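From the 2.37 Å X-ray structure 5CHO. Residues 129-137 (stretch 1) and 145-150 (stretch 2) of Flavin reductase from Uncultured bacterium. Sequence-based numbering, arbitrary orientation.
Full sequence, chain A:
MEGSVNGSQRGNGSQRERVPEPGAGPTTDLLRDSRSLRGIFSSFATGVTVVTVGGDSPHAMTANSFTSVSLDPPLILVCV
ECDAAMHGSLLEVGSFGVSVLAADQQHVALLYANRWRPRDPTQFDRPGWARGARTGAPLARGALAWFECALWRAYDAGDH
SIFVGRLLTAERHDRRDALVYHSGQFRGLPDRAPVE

Stretch 1 129-137: WARGARTGA
Stretch 2 145-150: AWFECA

Stretch 1 opens as a short strand, 129-131, and then folds into a loop; stretch 2 is strand throughout, with phi/psi near -120/140 from Trp-146 to Glu-148. The contact is small, 252 Å² summed over both sides, and Glu-148 dominates it. The register is set by Thr-135 and Glu-148, whose CA atoms lie 6.7 Å apart.

Trp-129 (phi/psi -118/140, chi1 m) points away. Ala-130 (-108/165) alternates toward stretch 2, and its CB meets CH2 of Trp-146 at 3.7 Å, an apolar contact that approaches the ring obliquely; Trp-146 has chi1 -72° and chi2 -17°. Arg-131 (-114/128) turns away again, its m, m, t side chain sending NH1 to the O of Gly-136, 3.1 Å at 168°.

At Gly-132 (-64/133) the chain leaves the strand. Its N donates to Ala-137 O at 2.8 Å and its O accepts from Gly-136 N at 2.7 Å, closing the loop on itself. An ideal CB here would sit 2.1 Å from Glu-148 OE1, a clash, so the absent side chain leaves room for the carboxylate. Ala-133 (-62/-34) and Arg-134 (-90/-31) carry the turn onward. Arg-134 N makes two weak hydrogen bonds to Glu-148, 3.1 Å to OE1 at 127° and 3.4 Å to OE2 at 166°; its m, m, m side chain starts toward stretch 2 but its end leads away.

Thr-135 (-120/-15, chi1 64°, p) grips OE1 of Glu-148 twice, through N at 2.8 Å (137°) and OG1 at 2.6 Å. The same OG1 accepts from Ala-137 N at 3.2 Å. Glu-148 reaches this site with chi1 m, chi2 t and chi3 89°. Gly-136 (67/10) has the positive phi that favours glycine, and Ala-137 returns to -73/140.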

ATOM      1  N   TRP A 129       1.629 -14.037  20.933  1.00 41.05           N
ATOM      2  CA  TRP A 129       1.503 -12.583  20.975  1.00 43.86           C
ATOM      3  C   TRP A 129       2.427 -11.940  21.994  1.00 45.55           C
ATOM      4  O   TRP A 129       2.623 -12.456  23.095  1.00 53.60           O
ATOM      5  CB  TRP A 129       0.076 -12.151  21.324  1.00 37.11           C
ATOM      6  CG  TRP A 129      -0.978 -12.490  20.323  1.00 38.18           C
ATOM      7  CD1 TRP A 129      -1.874 -13.515  20.394  1.00 39.83           C
ATOM      8  CD2 TRP A 129      -1.259 -11.794  19.103  1.00 39.30           C
ATOM      9  NE1 TRP A 129      -2.698 -13.500  19.296  1.00 37.70           N
ATOM     10  CE2 TRP A 129      -2.341 -12.455  18.486  1.00 37.77           C
ATOM     11  CE3 TRP A 129      -0.700 -10.678  18.471  1.00 37.69           C
ATOM     12  CZ2 TRP A 129      -2.873 -12.039  17.268  1.00 33.43           C
ATOM     13  CZ3 TRP A 129      -1.232 -10.263  17.261  1.00 34.38           C
ATOM     14  CH2 TRP A 129      -2.308 -10.942  16.672  1.00 33.15           C
ATOM     15  N   ALA A 130       2.991 -10.803  21.605  1.00 44.34           N
ATOM     16  CA  ALA A 130       3.671  -9.911  22.532  1.00 44.94           C
ATOM     17  C   ALA A 130       2.792  -8.684  22.700  1.00 44.27           C
ATOM     18  O   ALA A 130       1.876  -8.467  21.909  1.00 44.21           O
ATOM     19  CB  ALA A 130       5.043  -9.522  22.018  1.00 39.99           C
ATOM     20  N   ARG A 131       3.059  -7.888  23.729  1.00 44.19           N
ATOM     21  CA  ARG A 131       2.320  -6.649  23.943  1.00 42.24           C
ATOM     22  C   ARG A 131       3.256  -5.468  23.776  1.00 41.18           C
ATOM     23  O   ARG A 131       4.318  -5.422  24.395  1.00 43.22           O
ATOM     24  CB  ARG A 131       1.682  -6.620  25.328  1.00 41.80           C
ATOM     25  CG  ARG A 131       0.590  -7.647  25.536  1.00 47.24           C
ATOM     26  CD  ARG A 131      -0.671  -7.267  24.786  1.00 45.47           C
ATOM     27  NE  ARG A 131      -1.785  -8.135  25.154  1.00 45.15           N
ATOM     28  CZ  ARG A 131      -3.038  -7.725  25.331  1.00 52.48           C
ATOM     29  NH1 ARG A 131      -3.372  -6.451  25.155  1.00 52.54           N
ATOM     30  NH2 ARG A 131      -3.972  -8.600  25.679  1.00 49.04           N
ATOM     31  N   GLY A 132       2.860  -4.515  22.939  1.00 41.96           N
ATOM     32  CA  GLY A 132       3.702  -3.371  22.659  1.00 42.33           C
ATOM     33  C   GLY A 132       3.895  -2.557  23.923  1.00 46.97           C
ATOM     34  O   GLY A 132       2.939  -2.263  24.641  1.00 39.20           O
ATOM     35  N   ALA A 133       5.141  -2.190  24.190  1.00 47.86           N
ATOM     36  CA  ALA A 133       5.505  -1.517  25.433  1.00 50.20           C
ATOM     37  C   ALA A 133       4.809  -0.164  25.588  1.00 48.26           C
ATOM     38  O   ALA A 133       4.479   0.241  26.702  1.00 50.77           O
ATOM     39  CB  ALA A 133       7.018  -1.345  25.505  1.00 50.57           C
ATOM     40  N   ARG A 134       4.590   0.528  24.474  1.00 54.31           N
ATOM     41  CA  ARG A 134       4.029   1.876  24.505  1.00 46.89           C
ATOM     42  C   ARG A 134       2.507   1.925  24.440  1.00 48.02           C
ATOM     43  O   ARG A 134       1.892   2.828  25.007  1.00 56.53           O
ATOM     44  CB  ARG A 134       4.594   2.702  23.351  1.00 47.92           C
ATOM     45  CG  ARG A 134       6.082   2.966  23.444  1.00 53.66           C
ATOM     46  CD  ARG A 134       6.390   3.882  24.621  1.00 64.54           C
ATOM     47  NE  ARG A 134       5.757   5.189  24.470  1.00 69.90           N
ATOM     48  CZ  ARG A 134       6.244   6.176  23.725  1.00 71.34           C
ATOM     49  NH1 ARG A 134       7.380   6.014  23.056  1.00 55.91           N
ATOM     50  NH2 ARG A 134       5.595   7.333  23.646  1.00 63.67           N
ATOM     51  N   THR A 135       1.904   0.954  23.762  1.00 45.85           N
ATOM     52  CA  THR A 135       0.471   0.987  23.485  1.00 41.68           C
ATOM     53  C   THR A 135      -0.261  -0.205  24.084  1.00 37.90           C
ATOM     54  O   THR A 135      -1.485  -0.193  24.191  1.00 35.85           O
ATOM     55  CB  THR A 135       0.211   1.011  21.970  1.00 42.49           C
ATOM     56  OG1 THR A 135       0.694  -0.203  21.383  1.00 42.26           O
ATOM     57  CG2 THR A 135       0.915   2.201  21.333  1.00 36.75           C
ATOM     58  N   GLY A 136       0.490  -1.228  24.483  1.00 42.81           N
ATOM     59  CA  GLY A 136      -0.104  -2.474  24.933  1.00 42.68           C
ATOM     60  C   GLY A 136      -0.815  -3.239  23.831  1.00 41.67           C
ATOM     61  O   GLY A 136      -1.530  -4.200  24.107  1.00 42.04           O
ATOM     62  N   ALA A 137      -0.639  -2.811  22.584  1.00 39.52           N
ATOM     63  CA  ALA A 137      -1.289  -3.477  21.460  1.00 35.53           C
ATOM     64  C   ALA A 137      -0.618  -4.825  21.190  1.00 39.34           C
ATOM     65  O   ALA A 137       0.608  -4.931  21.268  1.00 41.56           O
ATOM     66  CB  ALA A 137      -1.241  -2.604  20.218  1.00 34.97           C
ATOM     67  N   ALA A 145       8.301  -7.560  11.061  1.00 33.41           N
ATOM     68  CA  ALA A 145       8.478  -6.253  11.692  1.00 33.23           C
ATOM     69  C   ALA A 145       7.312  -5.880  12.612  1.00 37.51           C
ATOM     70  O   ALA A 145       6.195  -6.368  12.439  1.00 37.56           O
ATOM     71  CB  ALA A 145       8.660  -5.181  10.623  1.00 36.84           C
ATOM     72  N   TRP A 146       7.589  -5.012  13.583  1.00 36.66           N
ATOM     73  CA  TRP A 146       6.566  -4.461  14.472  1.00 30.65           C
ATOM     74  C   TRP A 146       6.516  -2.938  14.401  1.00 35.67           C
ATOM     75  O   TRP A 146       7.545  -2.282  14.247  1.00 36.57           O
ATOM     76  CB  TRP A 146       6.816  -4.874  15.927  1.00 36.51           C
ATOM     77  CG  TRP A 146       6.556  -6.317  16.258  1.00 42.48           C
ATOM     78  CD1 TRP A 146       5.832  -7.219  15.533  1.00 40.47           C
ATOM     79  CD2 TRP A 146       7.008  -7.014  17.425  1.00 44.16           C
ATOM     80  NE1 TRP A 146       5.812  -8.436  16.174  1.00 40.51           N
ATOM     81  CE2 TRP A 146       6.530  -8.336  17.338  1.00 42.70           C
ATOM     82  CE3 TRP A 146       7.776  -6.648  18.532  1.00 42.21           C
ATOM     83  CZ2 TRP A 146       6.794  -9.290  18.318  1.00 46.87           C
ATOM     84  CZ3 TRP A 146       8.037  -7.594  19.500  1.00 44.30           C
ATOM     85  CH2 TRP A 146       7.549  -8.898  19.388  1.00 45.03           C
ATOM     86  N   PHE A 147       5.308  -2.387  14.503  1.00 34.54           N
ATOM     87  CA  PHE A 147       5.119  -0.948  14.656  1.00 29.63           C
ATOM     88  C   PHE A 147       4.102  -0.685  15.757  1.00 34.82           C
ATOM     89  O   PHE A 147       3.129  -1.425  15.891  1.00 35.29           O
ATOM     90  CB  PHE A 147       4.618  -0.277  13.371  1.00 27.61           C
ATOM     91  CG  PHE A 147       5.492  -0.494  12.169  1.00 33.34           C
ATOM     92  CD1 PHE A 147       6.497   0.409  11.841  1.00 35.89           C
ATOM     93  CD2 PHE A 147       5.304  -1.604  11.360  1.00 29.61           C
ATOM     94  CE1 PHE A 147       7.295   0.204  10.726  1.00 29.79           C
ATOM     95  CE2 PHE A 147       6.091  -1.809  10.245  1.00 30.94           C
ATOM     96  CZ  PHE A 147       7.092  -0.906   9.930  1.00 33.68           C
ATOM     97  N   GLU A 148       4.330   0.362  16.543  1.00 34.06           N
ATOM     98  CA  GLU A 148       3.286   0.920  17.398  1.00 37.38           C
ATOM     99  C   GLU A 148       3.011   2.338  16.940  1.00 36.51           C
ATOM    100  O   GLU A 148       3.935   3.080  16.607  1.00 37.66           O
ATOM    101  CB  GLU A 148       3.677   0.915  18.877  1.00 37.00           C
ATOM    102  CG  GLU A 148       3.876  -0.458  19.480  1.00 40.12           C
ATOM    103  CD  GLU A 148       4.203  -0.386  20.959  1.00 46.33           C
ATOM    104  OE1 GLU A 148       3.259  -0.390  21.776  1.00 46.97           O
ATOM    105  OE2 GLU A 148       5.401  -0.312  21.305  1.00 48.22           O
ATOM    106  N   CYS A 149       1.737   2.711  16.934  1.00 32.61           N
ATOM    107  CA  CYS A 149       1.329   3.991  16.384  1.00 31.74           C
ATOM    108  C   CYS A 149       0.297   4.679  17.254  1.00 36.90           C
ATOM    109  O   CYS A 149      -0.499   4.028  17.927  1.00 36.19           O
ATOM    110  CB  CYS A 149       0.752   3.794  14.980  1.00 33.16           C
ATOM    111  SG  CYS A 149       1.769   2.785  13.880  1.00 46.39           S
ATOM    112  N   ALA A 150       0.329   6.005  17.231  1.00 37.28           N
ATOM    113  CA  ALA A 150      -0.732   6.816  17.799  1.00 36.14           C
ATOM    114  C   ALA A 150      -1.544   7.389  16.655  1.00 34.66           C
ATOM    115  O   ALA A 150      -0.978   7.852  15.667  1.00 37.26           O
ATOM    116  CB  ALA A 150      -0.167   7.918  18.657  1.00 37.65           C
TER